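Local structure of pectate lyase (Pectobacterium carotovorum, 4U49) at residues Thr24-Leu28 against Tyr88-Thr92; Asn33-Trp39 against Asp72-Leu78; Val47-Arg53 against Lys64-Ser70; Leu142-Cys146 against Lys172-Asp176; Asp149-Gln153 against Ile195-Ala199. The protein probably depolymerises polygalacturonate and methylated pectins from within the chain, by calcium-dependent eliminative cleavage that leaves unsaturated oligosaccharides. All blocks are in the same frame, centred on the assembly; numbering follows the deposited sequence.

Contact 1: residues Thr24-Leu28 against Tyr88-Thr92; sequences TMLML and YWVDT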
# COMPACT_ATOMS: atom_id res chain seq x y z
N THR A 24 -7.13 10.21 -15.55
CA THR A 24 -7.18 9.53 -14.26
C THR A 24 -7.63 8.10 -14.51
O THR A 24 -8.68 7.87 -15.11
CB THR A 24 -8.13 10.22 -13.28
OG1 THR A 24 -7.67 11.56 -13.03
CG2 THR A 24 -8.18 9.45 -11.96
N MET A 25 -6.83 7.14 -14.06
CA MET A 25 -7.16 5.73 -14.20
C MET A 25 -7.76 5.20 -12.91
O MET A 25 -7.08 5.13 -11.89
CB MET A 25 -5.94 4.91 -14.58
CG MET A 25 -6.17 3.40 -14.53
SD MET A 25 -7.12 2.79 -15.94
CE MET A 25 -7.42 1.10 -15.43
N LEU A 26 -9.03 4.83 -12.97
CA LEU A 26 -9.74 4.29 -11.81
C LEU A 26 -9.89 2.77 -11.91
O LEU A 26 -10.31 2.25 -12.94
CB LEU A 26 -11.12 4.95 -11.68
CG LEU A 26 -12.06 4.44 -10.58
CD1 LEU A 26 -11.47 4.69 -9.21
CD2 LEU A 26 -13.43 5.09 -10.71
N MET A 27 -9.55 2.08 -10.83
CA MET A 27 -9.74 0.64 -10.71
C MET A 27 -10.53 0.35 -9.44
O MET A 27 -10.57 1.18 -8.53
CB MET A 27 -8.41 -0.10 -10.67
CG MET A 27 -7.46 0.26 -11.79
SD MET A 27 -6.00 -0.81 -11.79
CE MET A 27 -5.50 -0.71 -10.07
N LEU A 28 -11.13 -0.83 -9.34
CA LEU A 28 -11.84 -1.18 -8.12
C LEU A 28 -11.64 -2.62 -7.68
O LEU A 28 -11.24 -3.48 -8.47
CB LEU A 28 -13.34 -0.88 -8.27
CG LEU A 28 -14.14 -1.44 -9.44
CD1 LEU A 28 -14.53 -2.90 -9.21
CD2 LEU A 28 -15.39 -0.59 -9.66
N TYR A 88 -18.45 3.37 -11.30
CA TYR A 88 -17.89 4.45 -10.49
C TYR A 88 -17.07 5.41 -11.34
O TYR A 88 -16.53 5.03 -12.38
CB TYR A 88 -17.00 3.89 -9.38
CG TYR A 88 -17.73 3.16 -8.27
CD1 TYR A 88 -18.13 3.83 -7.12
CD2 TYR A 88 -17.99 1.80 -8.36
CE1 TYR A 88 -18.78 3.16 -6.10
CE2 TYR A 88 -18.65 1.12 -7.34
CZ TYR A 88 -19.04 1.81 -6.21
OH TYR A 88 -19.68 1.15 -5.19
N TRP A 89 -17.00 6.66 -10.89
CA TRP A 89 -16.12 7.68 -11.47
C TRP A 89 -15.47 8.48 -10.36
O TRP A 89 -16.07 8.68 -9.30
CB TRP A 89 -16.89 8.64 -12.38
CG TRP A 89 -17.53 8.04 -13.57
CD1 TRP A 89 -17.06 8.04 -14.85
CD2 TRP A 89 -18.80 7.37 -13.62
NE1 TRP A 89 -17.94 7.40 -15.69
CE2 TRP A 89 -19.02 6.98 -14.95
CE3 TRP A 89 -19.76 7.05 -12.65
CZ2 TRP A 89 -20.16 6.29 -15.35
CZ3 TRP A 89 -20.89 6.36 -13.05
CH2 TRP A 89 -21.08 5.99 -14.39
N VAL A 90 -14.25 8.96 -10.59
CA VAL A 90 -13.69 10.01 -9.74
C VAL A 90 -13.38 11.25 -10.58
O VAL A 90 -12.86 11.15 -11.69
CB VAL A 90 -12.42 9.55 -8.97
CG1 VAL A 90 -12.74 8.40 -8.03
CG2 VAL A 90 -11.31 9.15 -9.93
N ASP A 91 -13.75 12.41 -10.06
CA ASP A 91 -13.46 13.68 -10.71
C ASP A 91 -12.39 14.40 -9.90
O ASP A 91 -12.50 14.48 -8.68
CB ASP A 91 -14.71 14.56 -10.83
CG ASP A 91 -15.65 14.10 -11.93
OD1 ASP A 91 -15.47 12.98 -12.46
OD2 ASP A 91 -16.59 14.86 -12.26
N THR A 92 -11.37 14.91 -10.57
CA THR A 92 -10.39 15.74 -9.87
C THR A 92 -10.57 17.19 -10.27
O THR A 92 -10.80 17.51 -11.43
CB THR A 92 -8.94 15.31 -10.18
OG1 THR A 92 -8.65 15.54 -11.56
CG2 THR A 92 -8.75 13.83 -9.85
O HOH W 1 -10.27 12.38 -12.19
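Tyr88, the first residue of Tyr88-Thr92, directs its CA-to-CB bond at Thr24-Leu28. Its ring carbon CD2 lies 3.8 Å from Leu28 CD2, its CB 4.0 Å from Leu26 CD2 and its carbonyl O 3.5 Å from the same methyl. The ring is long enough to fill the interior while its OH ends on Asp77, so the hydroxyl is not left bare in an apolar layer. Trp89 turns the other way, as alternation in a strand requires; its CA still touches Leu26 CD2 at 3.8 Å, but the indole packs on Tyr52 and Ala104. Val90 faces inward again, a compact branched side chain between two neighbours: CG1 is 4.1 Å from Leu26 CD1 and CG2 3.7 Å from Thr24 CG2. Its carbonyl O accepts a hydrogen bond from a water at 2.9 Å, and that water accepts one from Thr24 OG1, also at 2.9 Å; Thr24 OG1 is also hydrogen-bonded to Thr41 OG1. Asp91 points away, and Thr92 CG2 closes the row 4.1 Å from Thr24 OG1. No direct hydrogen bond joins the two segments. Their axes pass 7.8 Å apart at 146°, meeting through side chains, as in the face-to-face sheets of a fibronectin type III-like β-sandwich.

Contact 2: residues Asn33-Trp39 against Asp72-Leu78; sequences NATYLSW and DRTFTDL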
# COMPACT_ATOMS: atom_id res chain seq x y z
N ASN A 33 -16.91 -7.51 1.75
CA ASN A 33 -18.15 -6.78 2.02
C ASN A 33 -18.00 -5.27 1.87
O ASN A 33 -18.55 -4.50 2.66
CB ASN A 33 -18.67 -7.11 3.43
CG ASN A 33 -18.78 -8.60 3.67
OD1 ASN A 33 -18.25 -9.12 4.65
ND2 ASN A 33 -19.47 -9.30 2.77
N ALA A 34 -17.26 -4.86 0.85
CA ALA A 34 -17.03 -3.45 0.56
C ALA A 34 -16.59 -3.30 -0.88
O ALA A 34 -16.20 -4.27 -1.52
CB ALA A 34 -15.99 -2.88 1.50
N THR A 35 -16.66 -2.07 -1.40
CA THR A 35 -16.10 -1.79 -2.71
C THR A 35 -15.01 -0.73 -2.58
O THR A 35 -15.28 0.40 -2.16
CB THR A 35 -17.17 -1.33 -3.72
OG1 THR A 35 -18.09 -2.41 -3.97
CG2 THR A 35 -16.53 -0.92 -5.04
N TYR A 36 -13.79 -1.10 -2.93
CA TYR A 36 -12.65 -0.21 -2.81
C TYR A 36 -12.32 0.43 -4.14
O TYR A 36 -12.19 -0.25 -5.15
CB TYR A 36 -11.42 -0.96 -2.28
CG TYR A 36 -11.66 -1.60 -0.94
CD1 TYR A 36 -11.57 -0.86 0.23
CD2 TYR A 36 -12.01 -2.94 -0.84
CE1 TYR A 36 -11.80 -1.43 1.46
CE2 TYR A 36 -12.24 -3.53 0.39
CZ TYR A 36 -12.13 -2.77 1.54
OH TYR A 36 -12.36 -3.34 2.77
N LEU A 37 -12.21 1.76 -4.13
CA LEU A 37 -11.80 2.50 -5.31
C LEU A 37 -10.34 2.88 -5.16
O LEU A 37 -9.89 3.23 -4.07
CB LEU A 37 -12.66 3.76 -5.50
CG LEU A 37 -14.02 3.63 -6.18
CD1 LEU A 37 -14.95 2.68 -5.45
CD2 LEU A 37 -14.66 5.01 -6.31
N SER A 38 -9.58 2.80 -6.24
CA SER A 38 -8.19 3.23 -6.23
C SER A 38 -7.86 3.84 -7.58
O SER A 38 -8.29 3.33 -8.62
CB SER A 38 -7.26 2.05 -5.92
OG SER A 38 -5.91 2.47 -5.87
N TRP A 39 -7.11 4.93 -7.58
CA TRP A 39 -6.82 5.60 -8.85
C TRP A 39 -5.46 6.28 -8.88
O TRP A 39 -4.86 6.56 -7.85
CB TRP A 39 -7.92 6.62 -9.17
CG TRP A 39 -8.10 7.73 -8.17
CD1 TRP A 39 -7.53 8.97 -8.20
CD2 TRP A 39 -8.94 7.70 -7.00
NE1 TRP A 39 -7.94 9.71 -7.12
CE2 TRP A 39 -8.80 8.96 -6.37
CE3 TRP A 39 -9.77 6.74 -6.42
CZ2 TRP A 39 -9.48 9.27 -5.19
CZ3 TRP A 39 -10.44 7.06 -5.25
CH2 TRP A 39 -10.29 8.31 -4.65
N ASP A 72 -5.75 11.98 -1.37
CA ASP A 72 -6.23 10.60 -1.35
C ASP A 72 -6.26 10.02 -2.75
O ASP A 72 -6.63 10.70 -3.71
CB ASP A 72 -7.62 10.51 -0.72
CG ASP A 72 -7.60 10.62 0.80
OD1 ASP A 72 -6.52 10.90 1.38
OD2 ASP A 72 -8.67 10.44 1.42
N ARG A 73 -5.88 8.75 -2.89
CA ARG A 73 -5.97 8.07 -4.17
C ARG A 73 -6.77 6.78 -4.03
O ARG A 73 -6.73 5.91 -4.91
CB ARG A 73 -4.58 7.78 -4.74
CG ARG A 73 -3.78 9.03 -5.11
CD ARG A 73 -4.45 9.82 -6.23
NE ARG A 73 -3.63 10.95 -6.67
CZ ARG A 73 -3.75 12.19 -6.21
NH1 ARG A 73 -4.66 12.48 -5.29
NH2 ARG A 73 -2.97 13.15 -6.68
N THR A 74 -7.49 6.65 -2.92
CA THR A 74 -8.42 5.55 -2.71
C THR A 74 -9.71 6.03 -2.05
O THR A 74 -9.76 7.13 -1.49
CB THR A 74 -7.84 4.45 -1.81
OG1 THR A 74 -7.75 4.93 -0.46
CG2 THR A 74 -6.47 4.01 -2.28
N PHE A 75 -10.74 5.20 -2.11
CA PHE A 75 -11.98 5.45 -1.39
C PHE A 75 -12.66 4.13 -1.07
O PHE A 75 -12.68 3.22 -1.90
CB PHE A 75 -12.92 6.35 -2.19
CG PHE A 75 -14.26 6.56 -1.53
CD1 PHE A 75 -14.40 7.47 -0.49
CD2 PHE A 75 -15.38 5.85 -1.94
CE1 PHE A 75 -15.62 7.67 0.12
CE2 PHE A 75 -16.60 6.04 -1.33
CZ PHE A 75 -16.72 6.95 -0.30
N THR A 76 -13.23 4.02 0.12
CA THR A 76 -13.95 2.82 0.53
C THR A 76 -15.46 3.07 0.55
O THR A 76 -15.94 3.90 1.32
CB THR A 76 -13.51 2.33 1.92
OG1 THR A 76 -12.11 2.00 1.89
CG2 THR A 76 -14.30 1.09 2.32
N ASP A 77 -16.19 2.36 -0.30
CA ASP A 77 -17.64 2.49 -0.35
C ASP A 77 -18.31 1.40 0.47
O ASP A 77 -18.25 0.22 0.11
CB ASP A 77 -18.13 2.45 -1.81
CG ASP A 77 -19.63 2.68 -1.93
OD1 ASP A 77 -20.16 2.52 -3.05
OD2 ASP A 77 -20.28 3.00 -0.92
N LEU A 78 -18.96 1.80 1.55
CA LEU A 78 -19.64 0.85 2.44
C LEU A 78 -21.16 0.93 2.32
O LEU A 78 -21.88 0.22 3.02
CB LEU A 78 -19.22 1.09 3.89
CG LEU A 78 -17.74 0.89 4.22
CD1 LEU A 78 -17.48 1.14 5.70
CD2 LEU A 78 -17.29 -0.51 3.83
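Five backbone hydrogen bonds hold Asn33-Trp39 to Asp72-Leu78. Leu37 N to Phe75 O is the shortest at 2.7 Å, returned by Phe75 N to Leu37 O at 2.9 Å; Asp77 N reaches Thr35 O at 2.9 Å, Thr35 N reaches Asp77 O at 3.2 Å, and Trp39 N reaches Arg73 O at 2.9 Å. Thr35-Asp77 and Leu37-Phe75 are thus hydrogen-bonded antiparallel pairs, with Tyr36-Thr76 and Ser38-Thr74 the non-hydrogen-bonded ones. Further out, Trp39 lays its indole over Arg73, just before strand 74-77: Arg73 CA sits 4.0 Å from the centroid of the five-membered ring in a CH-pi contact, while NE1 hydrogen-bonds to Gln49. Trp39 CZ3 also meets Phe75 CB at 4.0 Å, and Leu37 CB lies 4.2 Å from Phe75 CB. At the far end Ala34 CB is small enough to admit Leu78 CD2 at 3.6 Å. The two faces differ in chemistry. Leu37, Phe75 and Trp39 pack against the opposing sheet, where Asp77 forms a salt bridge with Arg53 and a hydrogen bond with Tyr88 OH. Tyr36, Ser38 and Thr74 hydrogen-bond to Asn277, Asn189 and Asn243 of the lyase region, which implies a sheet mainly apolar within the sandwich and polar where it docks on the β-helix.

Contact 3: residues Val47-Arg53 against Lys64-Ser70; sequences VRQDVYR and KIAELNS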
# COMPACT_ATOMS: atom_id res chain seq x y z
N VAL A 47 -6.97 20.29 -6.10
CA VAL A 47 -7.43 20.87 -4.85
C VAL A 47 -8.60 20.10 -4.24
O VAL A 47 -8.86 20.21 -3.05
CB VAL A 47 -7.84 22.35 -5.03
CG1 VAL A 47 -6.64 23.18 -5.48
CG2 VAL A 47 -8.98 22.48 -6.03
N ARG A 48 -9.30 19.33 -5.07
CA ARG A 48 -10.43 18.55 -4.60
C ARG A 48 -10.69 17.35 -5.51
O ARG A 48 -10.34 17.37 -6.69
CB ARG A 48 -11.69 19.42 -4.52
CG ARG A 48 -12.80 18.83 -3.66
CD ARG A 48 -14.04 19.70 -3.67
NE ARG A 48 -14.92 19.42 -4.81
CZ ARG A 48 -15.24 20.30 -5.74
NH1 ARG A 48 -14.77 21.54 -5.68
NH2 ARG A 48 -16.05 19.95 -6.73
N GLN A 49 -11.29 16.30 -4.95
CA GLN A 49 -11.67 15.13 -5.73
C GLN A 49 -13.09 14.69 -5.37
O GLN A 49 -13.47 14.69 -4.20
CB GLN A 49 -10.68 13.99 -5.50
CG GLN A 49 -9.25 14.34 -5.85
CD GLN A 49 -8.29 13.21 -5.56
OE1 GLN A 49 -7.86 12.50 -6.47
NE2 GLN A 49 -7.95 13.04 -4.29
N ASP A 50 -13.87 14.31 -6.38
CA ASP A 50 -15.26 13.90 -6.16
C ASP A 50 -15.49 12.46 -6.60
O ASP A 50 -15.00 12.04 -7.65
CB ASP A 50 -16.22 14.82 -6.92
CG ASP A 50 -16.30 16.22 -6.33
OD1 ASP A 50 -15.83 16.41 -5.18
OD2 ASP A 50 -16.84 17.11 -7.00
N VAL A 51 -16.25 11.71 -5.81
CA VAL A 51 -16.55 10.32 -6.12
C VAL A 51 -18.00 10.15 -6.56
O VAL A 51 -18.93 10.58 -5.87
CB VAL A 51 -16.29 9.40 -4.91
CG1 VAL A 51 -16.64 7.96 -5.24
CG2 VAL A 51 -14.84 9.52 -4.45
N TYR A 52 -18.20 9.50 -7.71
CA TYR A 52 -19.53 9.27 -8.26
C TYR A 52 -19.85 7.79 -8.39
O TYR A 52 -18.97 6.98 -8.67
CB TYR A 52 -19.68 9.96 -9.62
CG TYR A 52 -19.75 11.46 -9.54
CD1 TYR A 52 -20.97 12.13 -9.58
CD2 TYR A 52 -18.59 12.22 -9.42
CE1 TYR A 52 -21.03 13.50 -9.50
CE2 TYR A 52 -18.65 13.60 -9.35
CZ TYR A 52 -19.87 14.23 -9.39
OH TYR A 52 -19.93 15.61 -9.31
N ARG A 53 -21.11 7.45 -8.17
CA ARG A 53 -21.58 6.08 -8.29
C ARG A 53 -22.89 6.04 -9.08
O ARG A 53 -23.76 6.88 -8.88
CB ARG A 53 -21.78 5.47 -6.90
CG ARG A 53 -22.29 4.04 -6.91
CD ARG A 53 -23.31 3.83 -5.81
NE ARG A 53 -22.70 3.70 -4.50
CZ ARG A 53 -23.32 3.95 -3.35
NH1 ARG A 53 -24.58 4.37 -3.35
NH2 ARG A 53 -22.68 3.80 -2.20
N LYS A 64 -23.14 11.78 -6.73
CA LYS A 64 -21.92 12.06 -5.97
C LYS A 64 -22.05 11.49 -4.56
O LYS A 64 -22.95 11.89 -3.82
CB LYS A 64 -21.65 13.57 -5.93
CG LYS A 64 -20.42 13.99 -5.15
CD LYS A 64 -20.17 15.49 -5.31
CE LYS A 64 -19.05 16.00 -4.41
NZ LYS A 64 -18.81 17.46 -4.59
N ILE A 65 -21.17 10.56 -4.20
CA ILE A 65 -21.27 9.92 -2.89
C ILE A 65 -20.17 10.35 -1.93
O ILE A 65 -20.19 9.97 -0.76
CB ILE A 65 -21.24 8.38 -3.00
CG1 ILE A 65 -19.93 7.90 -3.61
CG2 ILE A 65 -22.44 7.87 -3.80
CD1 ILE A 65 -19.72 6.39 -3.54
N ALA A 66 -19.22 11.15 -2.41
CA ALA A 66 -18.13 11.62 -1.56
C ALA A 66 -17.37 12.80 -2.15
O ALA A 66 -17.19 12.91 -3.36
CB ALA A 66 -17.16 10.48 -1.28
N GLU A 67 -16.92 13.68 -1.26
CA GLU A 67 -16.06 14.79 -1.62
C GLU A 67 -14.77 14.64 -0.81
O GLU A 67 -14.81 14.57 0.41
CB GLU A 67 -16.75 16.12 -1.33
CG GLU A 67 -16.01 17.33 -1.85
CD GLU A 67 -16.81 18.61 -1.67
OE1 GLU A 67 -16.57 19.33 -0.69
OE2 GLU A 67 -17.69 18.87 -2.52
N LEU A 68 -13.64 14.58 -1.51
CA LEU A 68 -12.38 14.19 -0.88
C LEU A 68 -11.32 15.29 -0.90
O LEU A 68 -11.44 16.27 -1.64
CB LEU A 68 -11.81 12.94 -1.55
CG LEU A 68 -12.72 11.71 -1.66
CD1 LEU A 68 -11.96 10.54 -2.29
CD2 LEU A 68 -13.27 11.31 -0.30
N ASN A 69 -10.27 15.10 -0.10
CA ASN A 69 -9.13 16.00 -0.14
C ASN A 69 -8.38 15.86 -1.46
O ASN A 69 -8.81 15.15 -2.37
CB ASN A 69 -8.18 15.75 1.05
CG ASN A 69 -7.60 14.34 1.07
OD1 ASN A 69 -7.46 13.69 0.03
ND2 ASN A 69 -7.27 13.87 2.26
N SER A 70 -7.24 16.54 -1.56
CA SER A 70 -6.49 16.58 -2.81
C SER A 70 -5.52 15.40 -2.95
O SER A 70 -5.05 15.12 -4.05
CB SER A 70 -5.72 17.89 -2.92
OG SER A 70 -4.73 17.99 -1.91
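Val51, Ile65 and Lys64 carry much of this antiparallel pairing. Val51, the most covered, donates its N to Ala66 O at 2.9 Å and receives Ile65 N on its O at 2.8 Å. Two residues therefore answer one: Ile65 and Ala66 face Val51 in a classic β bulge, and the register shifts by one before Tyr52 pairs with Lys64. The branched valine packs against three residues, with CG1 3.7 Å from Ile65 CG1, CB 3.9 Å from Ala66 CB and CG2 3.7 Å from Leu68 CD1. Ile65 also sends CG2 to within 4.0 Å of Arg53 CB. On the other face Lys64 is fully extended. Its CB stands 4.0 Å from the centroid of the Tyr52 ring, a CH-pi contact, and its NZ bridges to Glu67 OE2 at 2.7 Å and, with a weaker hydrogen bond, to Asp50 OD2 at 3.1 Å. Arg48 completes the network with NE 3.2 Å from Asp50 OD1 and NH2 3.0 Å from Asp50 OD2, so lysine and arginine offset two neighbouring acids. Gln49, as well covered as Lys64, uses NE2 to hold Asn69 O at 3.0 Å and also Asp72 O. Strand 46-54 lies between its hairpin partner 62-68, at the sheet edge, and strand 87-94. The apolar face formed by Val51, Ala66 and Leu68 turns to Leu37, Trp39 and Phe75 of the opposing sheet.

Contact 4: residues Leu142-Cys146 against Lys172-Asp176; sequences LGLSC and KGGSD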
# COMPACT_ATOMS: atom_id res chain seq x y z
N LEU A 142 -1.60 -9.06 -13.70
CA LEU A 142 -0.38 -9.84 -13.87
C LEU A 142 -0.16 -10.74 -12.67
O LEU A 142 -0.61 -10.43 -11.57
CB LEU A 142 0.84 -8.93 -14.07
CG LEU A 142 0.96 -8.13 -15.36
CD1 LEU A 142 2.24 -7.30 -15.31
CD2 LEU A 142 0.95 -9.04 -16.57
N GLY A 143 0.55 -11.84 -12.87
CA GLY A 143 0.86 -12.74 -11.79
C GLY A 143 1.74 -13.89 -12.23
O GLY A 143 1.79 -14.23 -13.41
N LEU A 144 2.45 -14.47 -11.27
CA LEU A 144 3.22 -15.68 -11.52
C LEU A 144 2.52 -16.84 -10.82
O LEU A 144 1.48 -17.30 -11.28
CB LEU A 144 4.66 -15.52 -11.03
CG LEU A 144 5.46 -14.43 -11.75
CD1 LEU A 144 6.79 -14.16 -11.06
CD2 LEU A 144 5.69 -14.81 -13.22
N SER A 145 3.08 -17.29 -9.70
CA SER A 145 2.41 -18.30 -8.88
C SER A 145 2.46 -17.89 -7.41
O SER A 145 2.80 -16.75 -7.09
CB SER A 145 3.04 -19.68 -9.09
OG SER A 145 2.28 -20.69 -8.45
N CYS A 146 2.13 -18.82 -6.52
CA CYS A 146 2.27 -18.59 -5.09
C CYS A 146 2.57 -19.91 -4.39
O CYS A 146 1.69 -20.77 -4.27
CB CYS A 146 1.01 -17.95 -4.50
SG CYS A 146 1.15 -17.55 -2.73
N LYS A 172 -3.89 -15.68 -7.55
CA LYS A 172 -3.15 -16.94 -7.55
C LYS A 172 -1.67 -16.76 -7.90
O LYS A 172 -0.88 -17.69 -7.73
CB LYS A 172 -3.80 -17.93 -8.53
CG LYS A 172 -4.94 -18.77 -7.94
CD LYS A 172 -5.53 -18.14 -6.68
CE LYS A 172 -6.43 -19.11 -5.92
NZ LYS A 172 -7.09 -18.46 -4.75
N GLY A 173 -1.30 -15.58 -8.36
CA GLY A 173 0.07 -15.34 -8.79
C GLY A 173 0.80 -14.24 -8.04
O GLY A 173 1.70 -13.61 -8.58
N GLY A 174 0.42 -14.03 -6.78
CA GLY A 174 1.00 -12.98 -5.96
C GLY A 174 2.51 -13.04 -5.83
O GLY A 174 3.17 -12.01 -5.77
N SER A 175 3.05 -14.26 -5.77
CA SER A 175 4.49 -14.50 -5.65
C SER A 175 5.12 -13.60 -4.58
O SER A 175 4.68 -13.61 -3.43
CB SER A 175 5.16 -14.30 -7.00
OG SER A 175 6.36 -15.07 -7.09
N ASP A 176 6.13 -12.83 -4.94
CA ASP A 176 6.68 -11.86 -3.98
C ASP A 176 6.45 -10.42 -4.44
O ASP A 176 7.30 -9.56 -4.25
CB ASP A 176 8.17 -12.10 -3.75
CG ASP A 176 8.67 -11.43 -2.47
OD1 ASP A 176 7.86 -11.28 -1.53
OD2 ASP A 176 9.86 -11.05 -2.40
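This is a backbone-to-backbone contact between two loops on successive coils of the parallel β-helix that forms the lyase region. Leu142-Cys146 leaves strand 141-142 and Lys172-Asp176 leaves strand 167-169; those two strands pair in parallel, so the loops occupy equivalent corners one coil apart. Neither is regular, and their touching parts run 83° to each other. Leu144 N donates to Gly173 O at 2.9 Å, and a weak bond runs from Ser175 N to Ser145 O at 2.8 Å. Around these, Ser145 CA approaches Lys172 O at 3.5 Å and Gly173 CA approaches Ser145 O at 3.5 Å. Side chains contribute mainly through Ser175, whose CB lies 3.4 Å from Ser145 O; its OG, 4.1 Å from Leu144 CD1, is hydrogen-bonded to Pro154 O, and the leucine packs on Ala126 and Pro154. Ser175 adopts a positive phi of 46° as the chain turns. Cys146 ties its loop by a disulfide to Cys196. The calcium site seen in a structure of this protein lies near, the Lys172 side chain being about 5 Å from that of Asp194, though no calcium is bound to this chain in the model. Gly143 and Gly173 make the close approach possible. Gly143 CA lies 3.4 Å from Gly173 O, and a CB on Gly173 would fall just 2.6 Å from Leu144 N and collide with it.

Contact 5: residues Asp149-Gln153 against Ile195-Ala199; sequences DSDKQ and ICEDA
Asp149 starts the first loop in an extended conformation (phi/psi -92°/174°), outside reach of the second. Ser150 then bends the chain (-91°/-20°) with CB directed away. Asp151 resumes an extended path (-63°/158°). Lys152 (-63°/128°), m at chi1 and chi2, folds its aliphatic chain so that CD sits 3.5 Å from Glu197 OE2. Both loops connect strands of a parallel β-helix, and the first bends round the extended Glu197 side chain of the second: Glu197 (-85°/-68°) is t at both chi1 and chi2, and its charge suits an acceptor for a main-chain amide. Gln153 (-103°/157°) supplies that amide, its N donating to Glu197 OE1 at 2.9 Å (angle 157°), with the two CA atoms 7.3 Å apart. Gln153 (chi1 m, chi2 t) also brings NE2 to 3.5 Å from Cys196 SG, while its OE1 accepts from Ser147 N. Cys196 (phi/psi -90°/-91°, chi1 t) is disulfide-bonded to Cys146; Ile195 before it belongs to a calcium site seen in a structure of this protein, with no calcium bound to this chain.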
# COMPACT_ATOMS: atom_id res chain seq x y z
N ASP A 149 5.33 -21.77 0.58
CA ASP A 149 6.52 -22.01 1.38
C ASP A 149 7.13 -20.69 1.82
O ASP A 149 6.70 -19.62 1.38
CB ASP A 149 7.53 -22.86 0.61
CG ASP A 149 7.02 -24.26 0.32
OD1 ASP A 149 6.29 -24.81 1.17
OD2 ASP A 149 7.35 -24.81 -0.75
N SER A 150 8.15 -20.75 2.67
CA SER A 150 8.73 -19.55 3.26
C SER A 150 9.88 -18.97 2.45
O SER A 150 10.22 -17.80 2.60
CB SER A 150 9.20 -19.85 4.69
OG SER A 150 8.12 -20.28 5.50
N ASP A 151 10.48 -19.79 1.59
CA ASP A 151 11.62 -19.36 0.79
C ASP A 151 11.24 -18.22 -0.16
O ASP A 151 10.07 -18.03 -0.49
CB ASP A 151 12.19 -20.53 -0.00
CG ASP A 151 12.30 -21.80 0.83
OD1 ASP A 151 12.83 -21.72 1.96
OD2 ASP A 151 11.87 -22.88 0.37
N LYS A 152 12.24 -17.46 -0.60
CA LYS A 152 12.02 -16.29 -1.45
C LYS A 152 11.41 -16.68 -2.79
O LYS A 152 11.92 -17.55 -3.49
CB LYS A 152 13.34 -15.54 -1.68
CG LYS A 152 14.01 -15.03 -0.42
CD LYS A 152 13.20 -13.91 0.22
CE LYS A 152 13.92 -13.33 1.43
NZ LYS A 152 13.98 -14.29 2.56
N GLN A 153 10.31 -16.01 -3.14
CA GLN A 153 9.64 -16.24 -4.41
C GLN A 153 9.98 -15.11 -5.38
O GLN A 153 10.38 -14.03 -4.96
CB GLN A 153 8.13 -16.35 -4.20
CG GLN A 153 7.75 -17.30 -3.07
CD GLN A 153 6.26 -17.64 -3.05
OE1 GLN A 153 5.64 -17.81 -4.09
NE2 GLN A 153 5.70 -17.73 -1.85
N ILE A 195 -2.26 -10.96 -1.21
CA ILE A 195 -0.83 -10.97 -0.92
C ILE A 195 -0.33 -12.39 -0.74
O ILE A 195 -0.89 -13.15 0.05
CB ILE A 195 -0.49 -10.15 0.33
CG1 ILE A 195 -0.83 -8.67 0.13
CG2 ILE A 195 1.00 -10.30 0.68
CD1 ILE A 195 -0.54 -7.81 1.34
N CYS A 196 0.71 -12.75 -1.47
CA CYS A 196 1.34 -14.05 -1.32
C CYS A 196 2.45 -13.96 -0.27
O CYS A 196 2.19 -14.13 0.92
CB CYS A 196 1.88 -14.54 -2.66
SG CYS A 196 2.65 -16.19 -2.62
N GLU A 197 3.68 -13.66 -0.69
CA GLU A 197 4.79 -13.52 0.26
C GLU A 197 4.83 -12.11 0.85
O GLU A 197 4.59 -11.91 2.04
CB GLU A 197 6.12 -13.86 -0.41
CG GLU A 197 7.30 -13.86 0.56
CD GLU A 197 8.63 -14.15 -0.11
OE1 GLU A 197 8.64 -14.50 -1.30
OE2 GLU A 197 9.67 -14.03 0.57
N ASP A 198 5.14 -11.13 0.00
CA ASP A 198 5.06 -9.72 0.37
C ASP A 198 4.24 -8.98 -0.67
O ASP A 198 4.05 -9.47 -1.78
CB ASP A 198 6.46 -9.09 0.48
CG ASP A 198 7.31 -9.74 1.55
OD1 ASP A 198 7.22 -9.31 2.72
OD2 ASP A 198 8.09 -10.66 1.22
N ALA A 199 3.77 -7.79 -0.32
CA ALA A 199 3.13 -6.93 -1.31
C ALA A 199 4.20 -6.14 -2.06
O ALA A 199 4.18 -6.05 -3.29
CB ALA A 199 2.13 -5.99 -0.65

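Contacts 1, 2 and 3 come first along the chain and build one sandwich, their centres 10 to 11 Å apart. Contact 2 pairs strands within the three-stranded sheet, contact 3 within the four-stranded one, and contact 1 joins the two sheets. In sequence contact 3 falls within the span of contact 2, and that within contact 1. Contacts 4 and 5 follow in the β-helix, with centres 9 Å apart; their segments alternate in sequence and are linked by the Cys146-Cys196 disulfide. Centres of the two groups are 23 to 36 Å apart, nearest atoms about 10 Å or more. A module whose strand order is consistent with a fibronectin type III fold thus sits beside a lyase helix whose corner loops include or lie near calcium-binding residues.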